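Local coordinates for protein cytochrome c, putative (Shewanella oneidensis, PDB 1SP3) that carries eight covalently bound c-type hemes and probably works as a respiratory oxidoreductase that reduces tetrathionate, at residues R73-H78 with A113-P118; E244-Q249 with K282-Q287; L342-T347 with K379-S384. One frame throughout, in Å; residues are numbered along the deposited sequence.

How the contacts relate
The three contacts follow one another along the chain, each closing before the next opens. Contact 1 holds the attachment site of one of the hemes, on helix 71-74 and the loop between helices 99-102 and 124-129. Contacts 2 and 3 belong to the same cytochrome c family region, and both reach the large mixed beta-sheet. Contact 2 is at the start of strand 246-251, and contact 3 is on strand 344-345. The centres of contacts 2 and 3 are about 32 Å apart. The centre of each lies about 27 Å from that of contact 1, and no two contacts touch. The heme attached in contact 1 is hydrogen-bonded to Trp396 NE1 of strand 387-397, so the beta-sheet reaches that heme directly.

Contact 1. Residues R73-H78 with A113-P118. With HEC (heme c), chain D.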
loop_
_atom_site.group_PDB
_atom_site.type_symbol
_atom_site.label_atom_id
_atom_site.label_comp_id
_atom_site.label_asym_id
_atom_site.label_seq_id
_atom_site.Cartn_x
_atom_site.Cartn_y
_atom_site.Cartn_z
ATOM N N ARG A 73 16.286 -3.830 3.758
ATOM C CA ARG A 73 15.701 -3.527 2.490
ATOM C C ARG A 73 14.343 -2.793 2.697
ATOM O O ARG A 73 14.029 -1.942 1.927
ATOM C CB ARG A 73 15.561 -4.776 1.561
ATOM C CG ARG A 73 15.826 -4.474 0.030
ATOM C CD ARG A 73 14.880 -5.275 -1.004
ATOM N NE ARG A 73 14.877 -4.785 -2.420
ATOM C CZ ARG A 73 14.011 -5.189 -3.392
ATOM N NH1 ARG A 73 14.106 -4.699 -4.621
ATOM N NH2 ARG A 73 13.046 -6.071 -3.149
ATOM N N CYS A 74 13.553 -3.086 3.710
ATOM C CA CYS A 74 12.196 -2.510 3.725
ATOM C C CYS A 74 12.100 -1.125 4.326
ATOM O O CYS A 74 11.254 -0.302 3.917
ATOM C CB CYS A 74 11.215 -3.505 4.341
ATOM S SG CYS A 74 11.685 -5.178 3.724
ATOM N N THR A 75 12.981 -0.844 5.278
ATOM C CA THR A 75 12.883 0.408 6.017
ATOM C C THR A 75 13.571 1.585 5.326
ATOM O O THR A 75 13.625 2.718 5.873
ATOM C CB THR A 75 13.357 0.243 7.487
ATOM O OG1 THR A 75 14.739 -0.130 7.490
ATOM C CG2 THR A 75 12.541 -0.911 8.337
ATOM N N SER A 76 14.067 1.364 4.115
ATOM C CA SER A 76 14.349 2.475 3.189
ATOM C C SER A 76 13.094 3.260 2.945
ATOM O O SER A 76 13.180 4.396 2.413
ATOM C CB SER A 76 14.749 1.919 1.787
ATOM O OG SER A 76 14.273 0.555 1.659
ATOM N N CYS A 77 11.924 2.646 3.200
ATOM C CA CYS A 77 10.629 3.363 3.190
ATOM C C CYS A 77 9.994 3.487 4.591
ATOM O O CYS A 77 8.775 3.594 4.735
ATOM C CB CYS A 77 9.655 2.745 2.162
ATOM S SG CYS A 77 10.362 3.062 0.524
ATOM N N HIS A 78 10.836 3.513 5.612
ATOM C CA HIS A 78 10.428 3.941 6.960
ATOM C C HIS A 78 10.903 5.385 7.213
ATOM O O HIS A 78 12.034 5.726 6.911
ATOM C CB HIS A 78 11.035 3.003 8.044
ATOM C CG HIS A 78 10.642 3.338 9.436
ATOM N ND1 HIS A 78 11.586 3.630 10.404
ATOM C CD2 HIS A 78 9.419 3.436 10.044
ATOM C CE1 HIS A 78 10.968 3.865 11.559
ATOM N NE2 HIS A 78 9.655 3.709 11.378
ATOM N N ALA A 113 18.991 -0.270 0.279
ATOM C CA ALA A 113 19.354 -1.277 1.265
ATOM C C ALA A 113 19.871 -0.769 2.605
ATOM O O ALA A 113 20.546 -1.522 3.326
ATOM C CB ALA A 113 20.372 -2.342 0.651
ATOM N N GLY A 114 19.599 0.487 2.980
ATOM C CA GLY A 114 20.290 1.008 4.164
ATOM C C GLY A 114 19.551 1.130 5.494
ATOM O O GLY A 114 19.947 1.935 6.292
ATOM N N ALA A 115 18.488 0.352 5.741
ATOM C CA ALA A 115 17.688 0.457 6.978
ATOM C C ALA A 115 17.273 1.911 7.314
ATOM O O ALA A 115 17.131 2.260 8.472
ATOM C CB ALA A 115 18.437 -0.221 8.159
ATOM N N GLY A 116 17.048 2.742 6.285
ATOM C CA GLY A 116 16.507 4.079 6.456
ATOM C C GLY A 116 17.530 5.186 6.234
ATOM O O GLY A 116 17.180 6.353 5.939
ATOM N N GLU A 117 18.793 4.810 6.343
ATOM C CA GLU A 117 19.945 5.712 6.179
ATOM C C GLU A 117 19.915 6.341 4.801
ATOM O O GLU A 117 19.583 5.648 3.812
ATOM C CB GLU A 117 21.270 4.944 6.386
ATOM C CG GLU A 117 22.168 5.549 7.422
ATOM C CD GLU A 117 21.482 5.883 8.766
ATOM O OE1 GLU A 117 21.487 7.099 9.130
ATOM O OE2 GLU A 117 20.979 4.944 9.454
ATOM N N PRO A 118 20.322 7.625 4.725
ATOM C CA PRO A 118 20.379 8.330 3.453
ATOM C C PRO A 118 21.507 7.734 2.631
ATOM O O PRO A 118 22.465 7.252 3.228
ATOM C CB PRO A 118 20.828 9.742 3.860
ATOM C CG PRO A 118 20.615 9.824 5.299
ATOM C CD PRO A 118 20.871 8.450 5.811
HETATM FE FE HEC D . 6.290 -2.045 1.836
HETATM C CHA HEC D . 2.988 -1.523 2.920
HETATM C CHB HEC D . 6.120 -5.307 2.956
HETATM C CHC HEC D . 9.581 -2.529 1.041
HETATM C CHD HEC D . 6.458 1.093 0.558
HETATM N NA HEC D . 4.801 -3.257 2.753
HETATM C C1A HEC D . 3.514 -2.828 3.116
HETATM C C2A HEC D . 2.833 -3.972 3.722
HETATM C C3A HEC D . 3.694 -5.030 3.747
HETATM C C4A HEC D . 4.951 -4.581 3.129
HETATM C CMA HEC D . 3.357 -6.473 4.326
HETATM C CAA HEC D . 1.340 -3.965 4.231
HETATM C CBA HEC D . 0.413 -4.702 3.228
HETATM C CGA HEC D . 0.617 -4.166 1.785
HETATM O O1A HEC D . 1.287 -4.878 0.979
HETATM O O2A HEC D . 0.181 -3.010 1.356
HETATM N NB HEC D . 7.625 -3.592 1.956
HETATM C C1B HEC D . 7.329 -4.856 2.519
HETATM C C2B HEC D . 8.531 -5.657 2.542
HETATM C C3B HEC D . 9.491 -4.886 1.970
HETATM C C4B HEC D . 8.917 -3.582 1.623
HETATM C CMB HEC D . 8.582 -7.127 3.077
HETATM C CAB HEC D . 10.988 -5.218 1.741
HETATM C CBB HEC D . 11.408 -6.488 1.407
HETATM N NC HEC D . 7.818 -0.888 0.884
HETATM C C1C HEC D . 9.099 -1.300 0.672
HETATM C C2C HEC D . 9.808 -0.245 0.004
HETATM C C3C HEC D . 8.918 0.793 -0.168
HETATM C C4C HEC D . 7.646 0.383 0.417
HETATM C CMC HEC D . 11.313 -0.380 -0.382
HETATM C CAC HEC D . 9.175 2.194 -0.851
HETATM C CBC HEC D . 9.619 2.393 -2.144
HETATM N ND HEC D . 4.907 -0.444 1.719
HETATM C C1D HEC D . 5.302 0.786 1.241
HETATM C C2D HEC D . 4.182 1.708 1.545
HETATM C C3D HEC D . 3.093 0.918 2.282
HETATM C C4D HEC D . 3.635 -0.423 2.350
HETATM C CMD HEC D . 4.122 3.195 1.193
HETATM C CAD HEC D . 1.681 1.425 2.777
HETATM C CBD HEC D . 0.704 1.207 1.616
HETATM C CGD HEC D . -0.686 1.848 1.830
HETATM O O1D HEC D . -1.263 2.199 0.773
HETATM O O2D HEC D . -1.307 2.022 2.959
HETATM O O HOH W 1 14.461 2.975 9.787
#
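Thr75 meets the loop at Ala115 and Gly116 with two different oxygens. Its hydroxyl OG1 sits 3.1 Å from Ala115 CA, closer to that backbone carbon than to the methyl CB. The threonine chi1 of 62° puts OG1 between its own backbone N and carbonyl carbon, and CG2 anti to the carbonyl carbon. OG1 is satisfied outside the segments, with Trp83 O as its main partner and Glu71 O as a second carbonyl in bonding range. Its approach to Ala115 CA is a plain, close contact. The other oxygen, Thr75 O, lies 3.2 Å from Gly116 CA, a close approach to a residue with no side chain. Thr75 O also accepts the backbone N of His78 at 2.9 Å. Gly114 to Glu117 form a type I' beta turn. Gly116 has a phi of 108° there, at which a CB would be pressed against the preceding carbonyl oxygen and would also come close to Thr75 O. Glu117 N bonds back to Gly114 O.

Residues 74-78 form a CXXCH heme-binding motif. Cys74 SG is bonded to CAB of the heme, and Cys77 SG to CAC at 2.0 Å. Both sulfurs stand anti to their carbonyl carbons, beside the backbone N (chi1 -67° for Cys77). Ser76, between the cysteines, has OG 3.7 Å from the heme methyl CMC and bonds to the carbonyl of Pro112, just before the loop segment. The histidine of the motif does not ligate this heme: His78 NE2 bonds to Trp39 O. Lys56 is instead bound to the same heme, in keeping with its unusual ligation. The His78 ring lies among Trp39, Trp41 and Trp83. Water 1 sits in the ring plane at its edge, bonded to His78 ND1, and donates to Ala115 O at 3.1 Å.

Contact 2. Residues E244-Q249 with K282-Q287; sequences EPTKMQ and KMVKPQ
The antiparallel pair of strands 246-251 and 276-281 runs out here, and Pro245 and Met248 meet Lys282 and Val284 in the loop beyond the second strand. No hydrogen bond joins the two segments. Lys282 lays the aliphatic part of its side chain against the backbone at the Glu244-Pro245 peptide. Its CG is 3.7 Å from Pro245 N and 4.1 Å from Pro245 CD. Tyr266 packs against both Pro245 and Lys282.

Strand 246-251 carries a classic beta bulge, with Met248 and Gln249 both facing Val279. The CB of Met248 points toward the loop. Its chain then bends at chi2 (-65°) and again at chi3 (-62°). Met248 and Val284 lie alongside each other, running opposite ways. Met248 CE touches Val284 CG1 at 3.9 Å, and Met248 SD is 4.1 Å from the same methyl. Val284 CG1 is anti to its backbone N (chi1 -170°), and the other branch, CG2, meets Thr246 OG1 at 4.1 Å. That hydroxyl has a weak hydrogen bond to Glu281 O, at the end of the partner strand. Phe240 also packs on Val284.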
loop_
_atom_site.group_PDB
_atom_site.type_symbol
_atom_site.label_atom_id
_atom_site.label_comp_id
_atom_site.label_asym_id
_atom_site.label_seq_id
_atom_site.Cartn_x
_atom_site.Cartn_y
_atom_site.Cartn_z
ATOM N N GLU A 244 1.994 3.276 -16.748
ATOM C CA GLU A 244 3.104 2.378 -16.426
ATOM C C GLU A 244 2.488 1.014 -15.927
ATOM O O GLU A 244 1.628 1.044 -15.070
ATOM C CB GLU A 244 3.806 3.039 -15.258
ATOM C CG GLU A 244 5.234 2.634 -14.970
ATOM C CD GLU A 244 6.022 3.845 -14.503
ATOM O OE1 GLU A 244 5.606 4.470 -13.457
ATOM O OE2 GLU A 244 7.019 4.204 -15.212
ATOM N N PRO A 245 3.033 -0.140 -16.362
ATOM C CA PRO A 245 2.559 -1.474 -15.935
ATOM C C PRO A 245 2.670 -1.657 -14.433
ATOM O O PRO A 245 3.630 -1.142 -13.903
ATOM C CB PRO A 245 3.537 -2.452 -16.654
ATOM C CG PRO A 245 4.073 -1.649 -17.825
ATOM C CD PRO A 245 4.190 -0.229 -17.289
ATOM N N THR A 246 1.713 -2.366 -13.805
ATOM C CA THR A 246 1.791 -2.839 -12.425
ATOM C C THR A 246 1.836 -4.314 -12.451
ATOM O O THR A 246 1.294 -4.983 -13.401
ATOM C CB THR A 246 0.476 -2.707 -11.613
ATOM O OG1 THR A 246 -0.665 -2.502 -12.477
ATOM C CG2 THR A 246 0.548 -1.749 -10.655
ATOM N N LYS A 247 2.335 -4.851 -11.347
ATOM C CA LYS A 247 2.382 -6.301 -11.216
ATOM C C LYS A 247 0.993 -6.813 -10.835
ATOM O O LYS A 247 0.390 -6.298 -9.898
ATOM C CB LYS A 247 3.412 -6.639 -10.185
ATOM C CG LYS A 247 3.789 -8.112 -10.120
ATOM C CD LYS A 247 4.958 -8.303 -9.130
ATOM C CE LYS A 247 6.217 -7.665 -9.676
ATOM N NZ LYS A 247 7.318 -7.804 -8.632
ATOM N N MET A 248 0.504 -7.784 -11.576
ATOM C CA MET A 248 -0.779 -8.388 -11.308
ATOM C C MET A 248 -0.630 -9.791 -10.692
ATOM O O MET A 248 -1.501 -10.225 -9.929
ATOM C CB MET A 248 -1.650 -8.428 -12.581
ATOM C CG MET A 248 -1.964 -6.963 -13.130
ATOM S SD MET A 248 -3.003 -5.892 -12.000
ATOM C CE MET A 248 -4.637 -6.803 -11.845
ATOM N N GLN A 249 0.460 -10.475 -10.970
ATOM C CA GLN A 249 0.696 -11.836 -10.373
ATOM C C GLN A 249 2.142 -11.995 -10.027
ATOM O O GLN A 249 2.975 -11.507 -10.741
ATOM C CB GLN A 249 0.367 -12.955 -11.338
ATOM C CG GLN A 249 -0.975 -12.721 -12.070
ATOM C CD GLN A 249 -1.363 -13.851 -12.979
ATOM O OE1 GLN A 249 -2.005 -13.610 -14.022
ATOM N NE2 GLN A 249 -0.951 -15.080 -12.628
ATOM N N LYS A 282 -0.997 -2.877 -17.904
ATOM C CA LYS A 282 -1.105 -1.447 -17.919
ATOM C C LYS A 282 -2.598 -1.085 -18.257
ATOM O O LYS A 282 -3.261 -1.837 -18.945
ATOM C CB LYS A 282 -0.194 -1.004 -19.061
ATOM C CG LYS A 282 0.466 0.357 -18.917
ATOM C CD LYS A 282 0.955 0.919 -20.289
ATOM C CE LYS A 282 0.156 2.138 -20.694
ATOM N NZ LYS A 282 1.043 3.111 -21.426
ATOM N N MET A 283 -3.095 0.055 -17.793
ATOM C CA MET A 283 -4.434 0.497 -18.107
ATOM C C MET A 283 -5.494 -0.530 -17.584
ATOM O O MET A 283 -6.238 -1.175 -18.373
ATOM C CB MET A 283 -4.540 0.859 -19.611
ATOM C CG MET A 283 -5.666 1.869 -19.903
ATOM S SD MET A 283 -5.450 3.597 -19.195
ATOM C CE MET A 283 -6.963 4.171 -19.863
ATOM N N VAL A 284 -5.513 -0.692 -16.234
ATOM C CA VAL A 284 -6.165 -1.817 -15.607
ATOM C C VAL A 284 -7.539 -1.438 -15.060
ATOM O O VAL A 284 -7.672 -0.414 -14.308
ATOM C CB VAL A 284 -5.286 -2.393 -14.473
ATOM C CG1 VAL A 284 -5.829 -3.708 -13.978
ATOM C CG2 VAL A 284 -3.846 -2.641 -14.990
ATOM N N LYS A 285 -8.543 -2.228 -15.413
ATOM C CA LYS A 285 -9.813 -2.068 -14.771
ATOM C C LYS A 285 -9.711 -2.652 -13.402
ATOM O O LYS A 285 -9.123 -3.736 -13.146
ATOM C CB LYS A 285 -10.908 -2.796 -15.528
ATOM C CG LYS A 285 -11.115 -2.256 -16.959
ATOM C CD LYS A 285 -12.048 -3.182 -17.724
ATOM C CE LYS A 285 -12.346 -2.539 -19.116
ATOM N NZ LYS A 285 -12.861 -3.533 -20.117
ATOM N N PRO A 286 -10.307 -1.930 -12.472
ATOM C CA PRO A 286 -10.474 -2.450 -11.116
ATOM C C PRO A 286 -11.447 -3.640 -11.104
ATOM O O PRO A 286 -12.227 -3.780 -12.001
ATOM C CB PRO A 286 -11.112 -1.268 -10.369
ATOM C CG PRO A 286 -10.737 -0.053 -11.130
ATOM C CD PRO A 286 -10.749 -0.518 -12.593
ATOM N N GLN A 287 -11.340 -4.479 -10.083
ATOM C CA GLN A 287 -12.433 -5.375 -9.622
ATOM C C GLN A 287 -13.353 -4.689 -8.646
ATOM O O GLN A 287 -12.931 -3.873 -7.894
ATOM C CB GLN A 287 -11.809 -6.523 -8.807
ATOM C CG GLN A 287 -10.771 -7.125 -9.628
ATOM C CD GLN A 287 -11.361 -8.239 -10.288
ATOM O OE1 GLN A 287 -11.871 -8.091 -11.422
ATOM N NE2 GLN A 287 -11.461 -9.359 -9.555
#

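Contact 3. Residues L342-T347 with K379-S384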
loop_
_atom_site.group_PDB
_atom_site.type_symbol
_atom_site.label_atom_id
_atom_site.label_comp_id
_atom_site.label_asym_id
_atom_site.label_seq_id
_atom_site.Cartn_x
_atom_site.Cartn_y
_atom_site.Cartn_z
ATOM N N LEU A 342 2.527 -27.375 9.390
ATOM C CA LEU A 342 1.606 -26.576 10.162
ATOM C C LEU A 342 0.711 -26.056 9.047
ATOM O O LEU A 342 1.084 -26.021 7.851
ATOM C CB LEU A 342 2.378 -25.459 10.918
ATOM C CG LEU A 342 3.624 -25.948 11.683
ATOM C CD1 LEU A 342 4.671 -24.818 11.713
ATOM C CD2 LEU A 342 3.215 -26.414 13.135
ATOM N N ASN A 343 -0.491 -25.672 9.219
ATOM C CA ASN A 343 -0.845 -25.253 7.770
ATOM C C ASN A 343 -0.838 -23.718 7.667
ATOM O O ASN A 343 -1.872 -23.155 7.661
ATOM C CB ASN A 343 -2.131 -25.946 7.229
ATOM C CG ASN A 343 -1.840 -27.279 6.500
ATOM O OD1 ASN A 343 -1.260 -27.324 5.415
ATOM N ND2 ASN A 343 -2.260 -28.366 7.100
ATOM N N ILE A 344 0.338 -23.084 7.737
ATOM C CA ILE A 344 0.481 -21.620 7.824
ATOM C C ILE A 344 1.461 -21.040 6.835
ATOM O O ILE A 344 2.484 -21.689 6.481
ATOM C CB ILE A 344 0.956 -21.133 9.235
ATOM C CG1 ILE A 344 2.438 -21.503 9.473
ATOM C CG2 ILE A 344 0.073 -21.701 10.319
ATOM C CD1 ILE A 344 2.960 -21.006 10.794
ATOM N N PHE A 345 1.208 -19.780 6.428
ATOM C CA PHE A 345 2.206 -19.108 5.576
ATOM C C PHE A 345 3.447 -18.755 6.362
ATOM O O PHE A 345 3.350 -18.359 7.549
ATOM C CB PHE A 345 1.573 -17.842 4.921
ATOM C CG PHE A 345 0.666 -18.188 3.766
ATOM C CD1 PHE A 345 -0.697 -17.864 3.809
ATOM C CD2 PHE A 345 1.176 -18.821 2.639
ATOM C CE1 PHE A 345 -1.514 -18.183 2.769
ATOM C CE2 PHE A 345 0.346 -19.126 1.544
ATOM C CZ PHE A 345 -0.996 -18.814 1.642
ATOM N N ILE A 346 4.584 -18.887 5.715
ATOM C CA ILE A 346 5.879 -18.621 6.278
ATOM C C ILE A 346 6.344 -17.257 5.898
ATOM O O ILE A 346 6.033 -16.836 4.803
ATOM C CB ILE A 346 6.861 -19.599 5.685
ATOM C CG1 ILE A 346 6.508 -20.997 6.213
ATOM C CG2 ILE A 346 8.365 -19.112 5.894
ATOM C CD1 ILE A 346 7.366 -22.124 5.533
ATOM N N THR A 347 7.099 -16.606 6.793
ATOM C CA THR A 347 7.653 -15.312 6.559
ATOM C C THR A 347 9.116 -15.573 6.376
ATOM O O THR A 347 9.812 -15.737 7.365
ATOM C CB THR A 347 7.456 -14.397 7.802
ATOM O OG1 THR A 347 7.932 -15.095 8.961
ATOM C CG2 THR A 347 5.960 -14.159 8.107
ATOM N N LYS A 379 4.122 -17.132 19.657
ATOM C CA LYS A 379 3.191 -18.268 19.667
ATOM C C LYS A 379 3.898 -19.667 19.777
ATOM O O LYS A 379 3.252 -20.723 19.631
ATOM C CB LYS A 379 2.211 -18.195 18.475
ATOM C CG LYS A 379 1.639 -16.781 18.132
ATOM C CD LYS A 379 0.583 -16.745 16.982
ATOM C CE LYS A 379 -0.719 -17.584 17.345
ATOM N NZ LYS A 379 -1.815 -17.787 16.300
ATOM N N GLY A 380 5.213 -19.660 20.021
ATOM C CA GLY A 380 6.007 -20.882 20.055
ATOM C C GLY A 380 6.027 -21.661 18.725
ATOM O O GLY A 380 6.282 -22.879 18.689
ATOM N N ILE A 381 5.764 -20.958 17.620
ATOM C CA ILE A 381 5.762 -21.591 16.299
ATOM C C ILE A 381 7.209 -21.843 15.810
ATOM O O ILE A 381 8.052 -20.955 15.802
ATOM C CB ILE A 381 4.917 -20.769 15.273
ATOM C CG1 ILE A 381 3.416 -20.885 15.596
ATOM C CG2 ILE A 381 5.201 -21.250 13.836
ATOM C CD1 ILE A 381 2.598 -19.719 15.133
ATOM N N LYS A 382 7.477 -23.088 15.430
ATOM C CA LYS A 382 8.746 -23.444 14.831
ATOM C C LYS A 382 8.506 -23.905 13.411
ATOM O O LYS A 382 7.570 -24.677 13.138
ATOM C CB LYS A 382 9.414 -24.596 15.621
ATOM C CG LYS A 382 10.248 -24.093 16.830
ATOM C CD LYS A 382 9.885 -24.791 18.127
ATOM C CE LYS A 382 10.674 -24.169 19.286
ATOM N NZ LYS A 382 12.129 -24.512 19.104
ATOM N N TYR A 383 9.393 -23.470 12.528
ATOM C CA TYR A 383 9.420 -24.009 11.186
ATOM C C TYR A 383 9.486 -25.530 11.312
ATOM O O TYR A 383 10.331 -26.036 12.100
ATOM C CB TYR A 383 10.626 -23.490 10.437
ATOM C CG TYR A 383 10.763 -24.106 9.084
ATOM C CD1 TYR A 383 9.660 -24.269 8.280
ATOM C CD2 TYR A 383 12.007 -24.522 8.601
ATOM C CE1 TYR A 383 9.766 -24.821 7.059
ATOM C CE2 TYR A 383 12.123 -25.079 7.344
ATOM C CZ TYR A 383 11.002 -25.213 6.571
ATOM O OH TYR A 383 11.042 -25.765 5.292
ATOM N N SER A 384 8.620 -26.247 10.563
ATOM C CA SER A 384 8.610 -27.703 10.700
ATOM C C SER A 384 9.730 -28.392 9.926
ATOM O O SER A 384 10.031 -29.533 10.189
ATOM C CB SER A 384 7.243 -28.320 10.371
ATOM O OG SER A 384 7.044 -28.286 8.985
#
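Ile344, Leu342 and Ile346 make the apolar contacts with Ile381 and Tyr383. Ile381 offers the methyl CG2, which is anti to its backbone N. Ile344 CD1 meets this methyl at 3.8 Å. Ile344 CG1 lies between the backbone N and the carbonyl carbon (chi1 71°), and chi2 of 178° sets CD1 anti to CA. Leu342 CD1 reaches the same Ile381 CG2 at 4.2 Å, so two side chains share one methyl. Met370 of helix 362-372 packs on both Ile344 and Ile381. Farther along, Ile346 CD1 rests 3.9 Å from Tyr383 CE1 and 4.2 Å from Tyr383 CD1. It approaches the ring obliquely. The tyrosine CG is anti to its backbone N (chi1 175°), and the end of the side chain comes nearer to Ile346 than its CB direction alone would suggest.

Leu342 also makes a methyl-to-carbonyl contact. Its CD1 is 3.2 Å from Lys382 O, a tight approach.

The segments exchange no hydrogen bonds, but a third residue links them. Asp339, at the end of strand 325-339, takes bonds at OD1 from Leu342 N and from Ser384 OG. Tyr383 OH is bonded to Asn363 ND2 of helix 362-372.

The arrangement joins a short, weakly bonded strand at about 344-345, paired antiparallel with strand 325-339, to the loop leading into strand 387-397. That loop begins with the Schellman motif that ends helix 374-378, in which Gly380 is the C-prime residue with positive phi.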